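Local structure of Rab5 protein, putative (Plasmodium falciparum, 3CLV) at residues I149-A154 with N177-Q182. The protein is a putative Rab5-type small G protein of the Ras family, with a P-loop fold that holds GDP in this model. Residues are numbered along the deposited sequence; the frame is centred on the assembly and turned at random.
Sequences IIILVA and NLLFIQ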
loop_
_atom_site.group_PDB
_atom_site.type_symbol
_atom_site.label_atom_id
_atom_site.label_comp_id
_atom_site.label_asym_id
_atom_site.label_seq_id
_atom_site.Cartn_x
_atom_site.Cartn_y
_atom_site.Cartn_z
ATOM N N ILE A 149 11.632 5.965 7.892
ATOM C CA ILE A 149 12.543 5.480 8.931
ATOM C C ILE A 149 13.179 4.203 8.386
ATOM O O ILE A 149 12.494 3.190 8.187
ATOM C CB ILE A 149 11.813 5.224 10.280
ATOM C CG1 ILE A 149 11.171 6.517 10.788
ATOM C CG2 ILE A 149 12.808 4.674 11.311
ATOM C CD1 ILE A 149 10.114 6.304 11.897
ATOM N N ILE A 150 14.484 4.265 8.120
ATOM C CA ILE A 150 15.207 3.161 7.475
ATOM C C ILE A 150 16.126 2.477 8.483
ATOM O O ILE A 150 16.913 3.137 9.174
ATOM C CB ILE A 150 16.040 3.626 6.262
ATOM C CG1 ILE A 150 15.146 4.309 5.212
ATOM C CG2 ILE A 150 16.816 2.450 5.650
ATOM C CD1 ILE A 150 15.951 5.159 4.228
ATOM N N ILE A 151 15.996 1.155 8.556
ATOM C CA ILE A 151 16.906 0.315 9.316
ATOM C C ILE A 151 17.636 -0.654 8.376
ATOM O O ILE A 151 17.008 -1.406 7.603
ATOM C CB ILE A 151 16.217 -0.374 10.521
ATOM C CG1 ILE A 151 17.235 -1.144 11.379
ATOM C CG2 ILE A 151 14.994 -1.254 10.086
ATOM C CD1 ILE A 151 16.758 -1.254 12.860
ATOM N N LEU A 152 18.964 -0.587 8.423
ATOM C CA LEU A 152 19.799 -1.453 7.613
ATOM C C LEU A 152 20.096 -2.663 8.479
ATOM O O LEU A 152 20.536 -2.521 9.625
ATOM C CB LEU A 152 21.073 -0.726 7.178
ATOM C CG LEU A 152 22.109 -1.528 6.398
ATOM C CD1 LEU A 152 21.548 -1.901 5.010
ATOM C CD2 LEU A 152 23.396 -0.700 6.248
ATOM N N VAL A 153 19.812 -3.854 7.949
ATOM C CA VAL A 153 19.922 -5.080 8.754
ATOM C C VAL A 153 21.012 -5.979 8.180
ATOM O O VAL A 153 20.959 -6.381 7.007
ATOM C CB VAL A 153 18.570 -5.864 8.868
ATOM C CG1 VAL A 153 18.753 -7.232 9.593
ATOM C CG2 VAL A 153 17.505 -5.030 9.569
ATOM N N ALA A 154 22.010 -6.271 9.017
ATOM C CA ALA A 154 23.078 -7.204 8.672
ATOM C C ALA A 154 22.676 -8.581 9.179
ATOM O O ALA A 154 22.894 -8.911 10.353
ATOM C CB ALA A 154 24.406 -6.755 9.293
ATOM N N ASN A 177 22.485 8.292 7.880
ATOM C CA ASN A 177 21.496 8.540 8.936
ATOM C C ASN A 177 20.447 7.432 9.001
ATOM O O ASN A 177 19.246 7.682 9.020
ATOM C CB ASN A 177 20.833 9.910 8.738
ATOM C CG ASN A 177 21.853 11.028 8.581
ATOM O OD1 ASN A 177 22.082 11.509 7.472
ATOM N ND2 ASN A 177 22.503 11.410 9.679
ATOM N N LEU A 178 20.941 6.199 9.028
ATOM C CA LEU A 178 20.103 5.007 9.103
ATOM C C LEU A 178 20.277 4.419 10.491
ATOM O O LEU A 178 21.359 4.573 11.109
ATOM C CB LEU A 178 20.585 3.964 8.078
ATOM C CG LEU A 178 20.920 4.408 6.654
ATOM C CD1 LEU A 178 21.423 3.229 5.838
ATOM C CD2 LEU A 178 19.714 5.051 5.983
ATOM N N LEU A 179 19.222 3.772 10.978
ATOM C CA LEU A 179 19.355 2.776 12.029
ATOM C C LEU A 179 20.123 1.564 11.479
ATOM O O LEU A 179 20.114 1.289 10.268
ATOM C CB LEU A 179 17.970 2.345 12.557
ATOM C CG LEU A 179 17.096 3.450 13.169
ATOM C CD1 LEU A 179 15.721 2.896 13.550
ATOM C CD2 LEU A 179 17.780 4.039 14.403
ATOM N N PHE A 180 20.848 0.896 12.363
ATOM C CA PHE A 180 21.625 -0.291 11.981
ATOM C C PHE A 180 21.533 -1.381 13.058
ATOM O O PHE A 180 21.585 -1.098 14.250
ATOM C CB PHE A 180 23.085 0.088 11.667
ATOM C CG PHE A 180 23.985 -1.099 11.405
ATOM C CD1 PHE A 180 23.991 -1.720 10.153
ATOM C CD2 PHE A 180 24.824 -1.590 12.402
ATOM C CE1 PHE A 180 24.815 -2.830 9.905
ATOM C CE2 PHE A 180 25.657 -2.707 12.166
ATOM C CZ PHE A 180 25.661 -3.319 10.913
ATOM N N ILE A 181 21.390 -2.639 12.632
ATOM C CA ILE A 181 21.365 -3.750 13.569
ATOM C C ILE A 181 21.958 -5.014 12.908
ATOM O O ILE A 181 21.865 -5.197 11.694
ATOM C CB ILE A 181 19.935 -3.959 14.159
ATOM C CG1 ILE A 181 19.949 -4.953 15.335
ATOM C CG2 ILE A 181 18.913 -4.331 13.038
ATOM C CD1 ILE A 181 18.798 -4.782 16.284
ATOM N N GLN A 182 22.625 -5.839 13.705
ATOM C CA GLN A 182 23.169 -7.109 13.234
ATOM C C GLN A 182 22.287 -8.208 13.788
ATOM O O GLN A 182 21.991 -8.218 14.982
ATOM C CB GLN A 182 24.596 -7.299 13.738
ATOM C CG GLN A 182 25.619 -6.386 13.090
ATOM C CD GLN A 182 27.009 -6.691 13.592
ATOM O OE1 GLN A 182 27.548 -7.758 13.305
ATOM N NE2 GLN A 182 27.590 -5.774 14.364
#
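The Phe180 ring lies oblique to its neighbours across the strand pair: Leu152 O comes within 3.6 Å of CD1, Leu152 CD2 touches the same carbon, and Ala154 CB meets CE1 and CZ, each at 4.0 Å. Phe180 CG is anti to the backbone N (chi1 174°), which sets CG beside its own carbonyl carbon. The flat peptide groups join the strands by four hydrogen bonds. The strands run parallel, and Leu179 and Ile181 each use both N and O, toward Ile150 O and Leu152 N, then Leu152 O and Ala154 N. The bond from Leu152 N to Leu179 O (2.9 Å) is almost straight at hydrogen, 176°. On the sheet face opposite Phe180, Ile181 CG2 touches both Ile151 CD1 and Val153 CG2 at 3.8 Å, and Leu179 CB rests on Ile151 CG1. Where the pair begins, Leu178 CD2 packs on Ile150 CG2 at 3.9 Å. This is the edge of the Ras-type sheet: strand 179-183 is outermost in the chain, while strand 149-155 also bonds strand 119-125. Helix 166-175 makes the right-handed crossover between the pair, touching Leu152 and Phe180 through Val169, and helix 191-206 covers Ile181 with Asn193 and Met197.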